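Local structure of BrkA translocator (Bordetella pertussis, 3QQ2) at residues Ser29-Ile34 with Ile272-His277; Gly215-Phe220 with Arg241-Ala246. The protein forms, as the C-terminal translocator domain of BrkA, an outer-membrane beta-barrel pore for translocating the passenger domain to the cell surface, where BrkA inhibits the classical complement pathway. The protein carries 1 engineered substitution. All blocks are in the same frame, centred on the assembly; numbering follows the deposited sequence.

Contact 1: residues Ser29-Ile34 with Ile272-His277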
ATOM      1  N   SER A  29      12.113   6.114  27.306  1.00 67.33           N
ATOM      2  CA  SER A  29      10.889   5.449  26.908  1.00 68.20           C
ATOM      3  C   SER A  29       9.683   6.357  27.129  1.00 69.29           C
ATOM      4  O   SER A  29       9.457   6.844  28.223  1.00 69.97           O
ATOM      5  CB  SER A  29      10.732   4.178  27.715  1.00 68.61           C
ATOM      6  OG  SER A  29       9.448   3.642  27.522  1.00 70.73           O
ATOM      7  N   GLU A  30       8.890   6.575  26.096  1.00 70.07           N
ATOM      8  CA  GLU A  30       7.817   7.551  26.188  1.00 71.49           C
ATOM      9  C   GLU A  30       6.564   7.027  25.536  1.00 73.25           C
ATOM     10  O   GLU A  30       6.622   6.624  24.385  1.00 73.55           O
ATOM     11  CB  GLU A  30       8.268   8.825  25.488  1.00 70.37           C
ATOM     12  CG  GLU A  30       7.194   9.827  25.259  1.00 72.73           C
ATOM     13  CD  GLU A  30       7.757  11.184  24.928  1.00 74.95           C
ATOM     14  OE1 GLU A  30       8.289  11.853  25.854  1.00 74.36           O
ATOM     15  OE2 GLU A  30       7.655  11.585  23.740  1.00 76.75           O
ATOM     16  N   ARG A  31       5.436   7.025  26.244  1.00 75.44           N
ATOM     17  CA  ARG A  31       4.172   6.622  25.606  1.00 78.04           C
ATOM     18  C   ARG A  31       3.357   7.783  25.069  1.00 79.70           C
ATOM     19  O   ARG A  31       2.899   8.646  25.822  1.00 80.54           O
ATOM     20  CB  ARG A  31       3.288   5.741  26.493  1.00 79.57           C
ATOM     21  CG  ARG A  31       2.123   5.136  25.707  1.00 81.12           C
ATOM     22  CD  ARG A  31       1.244   4.242  26.566  1.00 84.52           C
ATOM     23  NE  ARG A  31       0.166   3.633  25.796  1.00 86.61           N
ATOM     24  CZ  ARG A  31       0.356   2.724  24.841  1.00 87.90           C
ATOM     25  NH1 ARG A  31      -0.680   2.216  24.177  1.00 90.06           N
ATOM     26  NH2 ARG A  31       1.587   2.324  24.533  1.00 85.88           N
ATOM     27  N   GLN A  32       3.139   7.775  23.761  1.00 80.75           N
ATOM     28  CA  GLN A  32       2.299   8.789  23.156  1.00 82.60           C
ATOM     29  C   GLN A  32       0.932   8.225  22.874  1.00 85.44           C
ATOM     30  O   GLN A  32       0.812   7.105  22.382  1.00 85.98           O
ATOM     31  CB  GLN A  32       2.960   9.354  21.908  1.00 81.32           C
ATOM     32  CG  GLN A  32       4.172  10.200  22.283  1.00 80.36           C
ATOM     33  CD  GLN A  32       5.198  10.358  21.184  1.00 79.89           C
ATOM     34  OE1 GLN A  32       4.936  10.976  20.141  1.00 80.78           O
ATOM     35  NE2 GLN A  32       6.398   9.833  21.426  1.00 77.90           N
ATOM     36  N   GLN A  33      -0.090   8.986  23.265  1.00 88.08           N
ATOM     37  CA  GLN A  33      -1.468   8.770  22.832  1.00 91.14           C
ATOM     38  C   GLN A  33      -1.799   9.926  21.913  1.00 92.51           C
ATOM     39  O   GLN A  33      -2.198  10.998  22.368  1.00 93.49           O
ATOM     40  CB  GLN A  33      -2.445   8.795  24.003  1.00 92.85           C
ATOM     41  CG  GLN A  33      -2.219   7.755  25.069  1.00 92.99           C
ATOM     42  CD  GLN A  33      -3.099   7.982  26.282  1.00 95.61           C
ATOM     43  OE1 GLN A  33      -3.103   9.061  26.889  1.00 95.67           O
ATOM     44  NE2 GLN A  33      -3.853   6.960  26.644  1.00 98.64           N
ATOM     45  N   ILE A  34      -1.585   9.722  20.619  1.00 92.99           N
ATOM     46  CA  ILE A  34      -1.935  10.729  19.628  1.00 94.60           C
ATOM     47  C   ILE A  34      -3.328  10.424  19.071  1.00 97.73           C
ATOM     48  O   ILE A  34      -3.681   9.273  18.809  1.00 97.96           O
ATOM     49  CB  ILE A  34      -0.778  10.988  18.595  1.00 92.96           C
ATOM     50  CG1 ILE A  34      -1.264  10.998  17.140  1.00 94.68           C
ATOM     51  CG2 ILE A  34       0.374  10.010  18.800  1.00 90.72           C
ATOM     52  CD1 ILE A  34      -1.745  12.378  16.661  1.00 97.38           C
ATOM     53  N   ILE A 272       0.849  12.434  26.410  1.00 77.65           N
ATOM     54  CA  ILE A 272       1.973  11.596  26.822  1.00 74.34           C
ATOM     55  C   ILE A 272       1.844  11.173  28.291  1.00 75.03           C
ATOM     56  O   ILE A 272       2.425  11.790  29.172  1.00 74.38           O
ATOM     57  CB  ILE A 272       3.300  12.332  26.578  1.00 71.69           C
ATOM     58  CG1 ILE A 272       3.463  12.627  25.085  1.00 69.51           C
ATOM     59  CG2 ILE A 272       4.446  11.536  27.125  1.00 69.39           C
ATOM     60  CD1 ILE A 272       4.391  13.763  24.747  1.00 64.95           C
ATOM     61  N   PRO A 273       1.083  10.103  28.560  1.00 76.24           N
ATOM     62  CA  PRO A 273       0.838   9.757  29.951  1.00 77.04           C
ATOM     63  C   PRO A 273       2.113   9.527  30.731  1.00 75.55           C
ATOM     64  O   PRO A 273       2.094   9.689  31.954  1.00 76.16           O
ATOM     65  CB  PRO A 273       0.048   8.456  29.852  1.00 78.47           C
ATOM     66  CG  PRO A 273      -0.608   8.538  28.540  1.00 79.22           C
ATOM     67  CD  PRO A 273       0.398   9.174  27.648  1.00 76.92           C
ATOM     68  N   TRP A 274       3.198   9.142  30.042  1.00 73.77           N
ATOM     69  CA  TRP A 274       4.514   8.967  30.678  1.00 72.32           C
ATOM     70  C   TRP A 274       5.692   8.984  29.739  1.00 70.55           C
ATOM     71  O   TRP A 274       5.614   8.512  28.631  1.00 70.19           O
ATOM     72  CB  TRP A 274       4.575   7.715  31.556  1.00 72.80           C
ATOM     73  CG  TRP A 274       4.132   6.470  30.915  1.00 73.52           C
ATOM     74  CD1 TRP A 274       2.896   5.904  31.002  1.00 76.21           C
ATOM     75  CD2 TRP A 274       4.924   5.592  30.110  1.00 73.63           C
ATOM     76  NE1 TRP A 274       2.856   4.729  30.277  1.00 77.15           N
ATOM     77  CE2 TRP A 274       4.088   4.515  29.718  1.00 74.77           C
ATOM     78  CE3 TRP A 274       6.257   5.611  29.668  1.00 72.07           C
ATOM     79  CZ2 TRP A 274       4.540   3.473  28.912  1.00 73.20           C
ATOM     80  CZ3 TRP A 274       6.704   4.574  28.852  1.00 70.96           C
ATOM     81  CH2 TRP A 274       5.845   3.518  28.488  1.00 71.67           C
ATOM     82  N   SER A 275       6.801   9.521  30.224  1.00 70.05           N
ATOM     83  CA  SER A 275       8.009   9.644  29.453  1.00 68.94           C
ATOM     84  C   SER A 275       9.172   9.659  30.437  1.00 68.90           C
ATOM     85  O   SER A 275       9.348  10.633  31.186  1.00 69.80           O
ATOM     86  CB  SER A 275       7.969  10.943  28.654  1.00 68.64           C
ATOM     87  OG  SER A 275       9.264  11.352  28.220  1.00 68.42           O
ATOM     88  N   PHE A 276       9.952   8.577  30.433  1.00 68.44           N
ATOM     89  CA  PHE A 276      11.108   8.400  31.324  1.00 67.85           C
ATOM     90  C   PHE A 276      12.423   8.555  30.575  1.00 66.35           C
ATOM     91  O   PHE A 276      12.535   8.134  29.434  1.00 66.31           O
ATOM     92  CB  PHE A 276      11.066   7.021  31.975  1.00 68.20           C
ATOM     93  CG  PHE A 276       9.756   6.702  32.654  1.00 71.28           C
ATOM     94  CD1 PHE A 276       8.873   5.774  32.098  1.00 73.57           C
ATOM     95  CD2 PHE A 276       9.396   7.329  33.857  1.00 73.72           C
ATOM     96  CE1 PHE A 276       7.638   5.473  32.728  1.00 75.83           C
ATOM     97  CE2 PHE A 276       8.164   7.033  34.501  1.00 75.62           C
ATOM     98  CZ  PHE A 276       7.289   6.106  33.938  1.00 76.04           C
ATOM     99  N   HIS A 277      13.397   9.192  31.213  1.00 66.12           N
ATOM    100  CA  HIS A 277      14.775   9.257  30.734  1.00 65.22           C
ATOM    101  C   HIS A 277      15.676   8.933  31.918  1.00 64.86           C
ATOM    102  O   HIS A 277      15.474   9.440  33.021  1.00 65.43           O
ATOM    103  CB  HIS A 277      15.149  10.660  30.248  1.00 65.53           C
ATOM    104  CG  HIS A 277      14.410  11.132  29.032  1.00 68.39           C
ATOM    105  ND1 HIS A 277      13.424  12.101  29.085  1.00 73.69           N
ATOM    106  CD2 HIS A 277      14.551  10.819  27.721  1.00 70.42           C
ATOM    107  CE1 HIS A 277      12.963  12.336  27.866  1.00 73.52           C
ATOM    108  NE2 HIS A 277      13.632  11.571  27.019  1.00 72.16           N
TER
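Arg31, Ser29 and Trp274 bury the most surface where strand 21-34 meets strand 271-282. These are the first and last strands of the chain. Their antiparallel pairing closes the autotransporter beta-barrel.

Arg31 lies across the indole of Trp274. Its CB sits over one face of the ring, 3.7 Å from the centroid of the six-membered ring, in a CH-pi contact offset toward the rim. Arg31 CG is anti to the backbone N (chi1 -169°). The chain then runs extended to NE, so the guanidinium leaves the indole and heads for strand 42-57, where Asp43 is a long, weak ion-pair partner. Trp274 CG takes the crowded position between its backbone N and carbonyl carbon (chi1 51°), which lays the indole across the neighbouring strand. The backbones join here too: Arg31 N donates to Trp274 O at 2.8 Å, nearly along the C=O axis.

Ser29 meets the same indole at its edge. Its OG lies in the ring plane, 3.2 Å from Trp274 CZ3, and also makes a weak hydrogen bond with Ser47. Ser29 forms a hydrogen-bonded pair with Phe276. Ser29 N reaches Phe276 O at 3.0 Å, and Phe276 N reaches Ser29 O at 2.9 Å.

Glu30 and Ser275 form the adjoining non-hydrogen-bonded pair and point to the opposite face, the barrel interior. Ser275 OG donates to the anti lone pair of Glu30 OE1, the one away from OE2, at 2.6 Å. Glu30 CG also packs on Ile272 CG2. Near the corner at Pro273, the amide end of Gln33 crosses the proline ring obliquely.

The seam is thus two-sided: an indole packed against aliphatic carbon on the outer face, and a carboxylate hydrogen-bonded to a hydroxyl on the inner face. The serine donor would be expected to favour the charged form of Glu30.

Contact 2: residues Gly215-Phe220 with Arg241-Ala246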
ATOM      1  N   GLY A 215       7.228  22.782  30.514  1.00 74.45           N
ATOM      2  CA  GLY A 215       7.574  22.959  29.111  1.00 75.21           C
ATOM      3  C   GLY A 215       6.426  23.065  28.135  1.00 77.39           C
ATOM      4  O   GLY A 215       5.374  22.466  28.318  1.00 78.11           O
ATOM      5  N   TRP A 216       6.647  23.839  27.088  1.00 79.02           N
ATOM      6  CA  TRP A 216       5.750  23.873  25.960  1.00 82.23           C
ATOM      7  C   TRP A 216       6.490  23.391  24.711  1.00 82.34           C
ATOM      8  O   TRP A 216       7.698  23.644  24.555  1.00 81.61           O
ATOM      9  CB  TRP A 216       5.266  25.293  25.746  1.00 84.41           C
ATOM     10  CG  TRP A 216       4.413  25.492  24.530  1.00 86.79           C
ATOM     11  CD1 TRP A 216       3.083  25.180  24.391  1.00 89.47           C
ATOM     12  CD2 TRP A 216       4.818  26.084  23.297  1.00 87.57           C
ATOM     13  NE1 TRP A 216       2.641  25.536  23.140  1.00 90.72           N
ATOM     14  CE2 TRP A 216       3.683  26.091  22.446  1.00 89.71           C
ATOM     15  CE3 TRP A 216       6.028  26.616  22.827  1.00 87.52           C
ATOM     16  CZ2 TRP A 216       3.723  26.607  21.152  1.00 90.49           C
ATOM     17  CZ3 TRP A 216       6.072  27.129  21.532  1.00 88.66           C
ATOM     18  CH2 TRP A 216       4.923  27.118  20.712  1.00 90.90           C
ATOM     19  N   THR A 217       5.776  22.686  23.831  1.00 83.84           N
ATOM     20  CA  THR A 217       6.327  22.349  22.523  1.00 84.18           C
ATOM     21  C   THR A 217       5.267  22.164  21.450  1.00 86.30           C
ATOM     22  O   THR A 217       4.154  21.702  21.719  1.00 87.47           O
ATOM     23  CB  THR A 217       7.263  21.127  22.570  1.00 82.06           C
ATOM     24  OG1 THR A 217       8.139  21.167  21.442  1.00 81.96           O
ATOM     25  CG2 THR A 217       6.489  19.819  22.563  1.00 82.03           C
ATOM     26  N   GLN A 218       5.630  22.532  20.231  1.00 87.56           N
ATOM     27  CA  GLN A 218       4.734  22.389  19.100  1.00 90.36           C
ATOM     28  C   GLN A 218       5.496  21.852  17.901  1.00 89.86           C
ATOM     29  O   GLN A 218       6.716  21.692  17.957  1.00 88.07           O
ATOM     30  CB  GLN A 218       4.095  23.737  18.759  1.00 93.15           C
ATOM     31  CG  GLN A 218       5.104  24.834  18.362  1.00 94.16           C
ATOM     32  CD  GLN A 218       4.487  25.925  17.487  1.00 98.58           C
ATOM     33  OE1 GLN A 218       5.060  26.298  16.456  1.00 99.04           O
ATOM     34  NE2 GLN A 218       3.313  26.439  17.891  1.00100.55           N
ATOM     35  N   GLU A 219       4.772  21.607  16.813  1.00 92.15           N
ATOM     36  CA  GLU A 219       5.332  21.019  15.607  1.00 92.57           C
ATOM     37  C   GLU A 219       4.702  21.568  14.369  1.00 95.10           C
ATOM     38  O   GLU A 219       3.537  21.302  14.162  1.00 96.88           O
ATOM     39  CB  GLU A 219       4.985  19.533  15.549  1.00 91.83           C
ATOM     40  CG  GLU A 219       5.677  18.632  16.532  1.00 90.73           C
ATOM     41  CD  GLU A 219       5.838  17.225  15.990  1.00 90.23           C
ATOM     42  OE1 GLU A 219       5.251  16.921  14.915  1.00 90.51           O
ATOM     43  OE2 GLU A 219       6.557  16.430  16.644  1.00 89.14           O
ATOM     44  N   PHE A 220       5.430  22.266  13.502  1.00 96.54           N
ATOM     45  CA  PHE A 220       4.979  22.225  12.110  1.00 99.32           C
ATOM     46  C   PHE A 220       5.667  21.100  11.345  1.00 98.41           C
ATOM     47  O   PHE A 220       6.894  21.023  11.304  1.00 96.89           O
ATOM     48  CB  PHE A 220       4.976  23.570  11.370  1.00101.41           C
ATOM     49  CG  PHE A 220       3.825  23.699  10.365  1.00105.20           C
ATOM     50  CD1 PHE A 220       2.499  23.902  10.805  1.00107.14           C
ATOM     51  CD2 PHE A 220       4.055  23.588   8.983  1.00106.91           C
ATOM     52  CE1 PHE A 220       1.425  24.010   9.888  1.00109.20           C
ATOM     53  CE2 PHE A 220       2.980  23.699   8.056  1.00109.35           C
ATOM     54  CZ  PHE A 220       1.666  23.912   8.521  1.00110.12           C
ATOM     55  N   ARG A 241       1.334  21.573  22.755  1.00 82.20           N
ATOM     56  CA  ARG A 241       1.143  20.864  24.041  1.00 82.00           C
ATOM     57  C   ARG A 241       2.031  21.364  25.158  1.00 80.47           C
ATOM     58  O   ARG A 241       3.068  21.978  24.911  1.00 79.21           O
ATOM     59  CB  ARG A 241       1.421  19.371  23.898  1.00 80.93           C
ATOM     60  CG  ARG A 241       2.842  19.043  23.578  1.00 79.65           C
ATOM     61  CD  ARG A 241       3.030  17.574  23.675  1.00 82.36           C
ATOM     62  NE  ARG A 241       4.436  17.254  23.875  1.00 83.52           N
ATOM     63  CZ  ARG A 241       5.250  16.819  22.923  1.00 83.58           C
ATOM     64  NH1 ARG A 241       4.791  16.636  21.676  1.00 81.43           N
ATOM     65  NH2 ARG A 241       6.526  16.570  23.240  1.00 82.83           N
ATOM     66  N   VAL A 242       1.631  21.043  26.386  1.00 80.75           N
ATOM     67  CA  VAL A 242       2.334  21.500  27.581  1.00 80.12           C
ATOM     68  C   VAL A 242       2.839  20.302  28.355  1.00 78.71           C
ATOM     69  O   VAL A 242       2.172  19.268  28.411  1.00 78.81           O
ATOM     70  CB  VAL A 242       1.451  22.429  28.478  1.00 82.43           C
ATOM     71  CG1 VAL A 242       0.301  21.665  29.134  1.00 83.37           C
ATOM     72  CG2 VAL A 242       2.295  23.131  29.530  1.00 82.03           C
ATOM     73  N   GLU A 243       4.028  20.447  28.933  1.00 77.47           N
ATOM     74  CA  GLU A 243       4.665  19.352  29.652  1.00 76.53           C
ATOM     75  C   GLU A 243       5.177  19.716  31.053  1.00 76.28           C
ATOM     76  O   GLU A 243       5.718  20.814  31.299  1.00 75.58           O
ATOM     77  CB  GLU A 243       5.731  18.656  28.782  1.00 74.75           C
ATOM     78  CG  GLU A 243       6.830  19.564  28.247  1.00 76.44           C
ATOM     79  CD  GLU A 243       7.108  19.413  26.761  1.00 79.52           C
ATOM     80  OE1 GLU A 243       7.103  18.277  26.228  1.00 82.23           O
ATOM     81  OE2 GLU A 243       7.348  20.452  26.112  1.00 81.40           O
ATOM     82  N   LEU A 244       4.948  18.764  31.960  1.00 76.51           N
ATOM     83  CA  LEU A 244       5.247  18.858  33.391  1.00 76.82           C
ATOM     84  C   LEU A 244       5.990  17.610  33.804  1.00 75.47           C
ATOM     85  O   LEU A 244       5.562  16.491  33.504  1.00 75.45           O
ATOM     86  CB  LEU A 244       3.961  18.926  34.215  1.00 79.03           C
ATOM     87  CG  LEU A 244       3.230  20.260  34.367  1.00 80.91           C
ATOM     88  CD1 LEU A 244       4.146  21.317  34.985  1.00 80.37           C
ATOM     89  CD2 LEU A 244       2.666  20.730  33.037  1.00 80.38           C
ATOM     90  N   GLY A 245       7.097  17.802  34.505  1.00 74.53           N
ATOM     91  CA  GLY A 245       7.926  16.685  34.913  1.00 73.12           C
ATOM     92  C   GLY A 245       8.890  17.099  35.991  1.00 72.89           C
ATOM     93  O   GLY A 245       8.916  18.263  36.399  1.00 74.20           O
ATOM     94  N   ALA A 246       9.683  16.141  36.445  1.00 71.63           N
ATOM     95  CA  ALA A 246      10.626  16.361  37.519  1.00 71.41           C
ATOM     96  C   ALA A 246      11.785  15.414  37.310  1.00 70.14           C
ATOM     97  O   ALA A 246      11.593  14.314  36.792  1.00 69.70           O
ATOM     98  CB  ALA A 246       9.963  16.069  38.830  1.00 72.81           C
TER
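Gly215 makes two backbone bonds to Glu243. Gly215 N donates to Glu243 O at 2.6 Å, and Glu243 N donates to Gly215 O at 2.5 Å. Both donors lie in the plane of the carbonyl they meet. Gly215 has no side chain, and the Glu243 chain packs directly on its backbone. Glu243 CG, 3.2 Å from Gly215 O, takes the crowded position between its own N and carbonyl carbon (chi1 57°). The chain then bends at chi2 and carries OE2 to within 3.4 Å of Trp216 C.

Trp216 forms a non-hydrogen-bonded pair with Val242. Both side chains are on the outer surface of the barrel. Trp216 CD1 lies 3.2 Å from Arg241 O, and the side chain also touches Leu192 of strand 186-201.

The two strands are consecutive in the chain and antiparallel, with axes at 145°. They are the arms of a beta-hairpin in the up-and-down meander of the autotransporter barrel, and most of the connection between them is not modelled. By family topology that connection is probably extracellular.

Thr217 turns back to the inner face. Its N donates to Arg241 O at 3.0 Å, nearly along the C=O axis. The methyl does the side-chain packing: Thr217 CG2 sits over the centre of one face of the Arg241 guanidinium, 3.3 Å from CZ. The two side chains run side by side in the same direction. Thr217 OG1 is anti to its backbone N and bonds instead to Gly190 O and Arg191 NH1.

The guanidinium also has Glu243 of its own strand as a partner, through a weak hydrogen bond, part of a salt bridge, from Arg241 NH2 to Glu243 OE1 at 3.5 Å. The other carboxylate oxygen, Glu243 OE2, has a long, weak ion pair with Arg191.

Contact 1 and contact 2 lie on the same barrel wall, with centres about 12 Å apart. Strand 256-267 runs between them and pairs with both strand 241-252 and strand 271-282. They meet over it on the inner face, where Ile272 CD1 packs 3.6 Å from Arg241 NE. Ile272, Arg241 and Glu243 all touch Ala265 of that strand. Glu263 also links the two: its side chain touches Ser275 of contact 1, and its carboxylate lies close to that of Glu243 in contact 2. Contact 2 joins strands that follow each other in the chain, whereas contact 1 joins the first and last strands of the barrel. The inward side chains of both, Glu30, Ser275, Thr217, Arg241 and Glu243, are placed to line the pore.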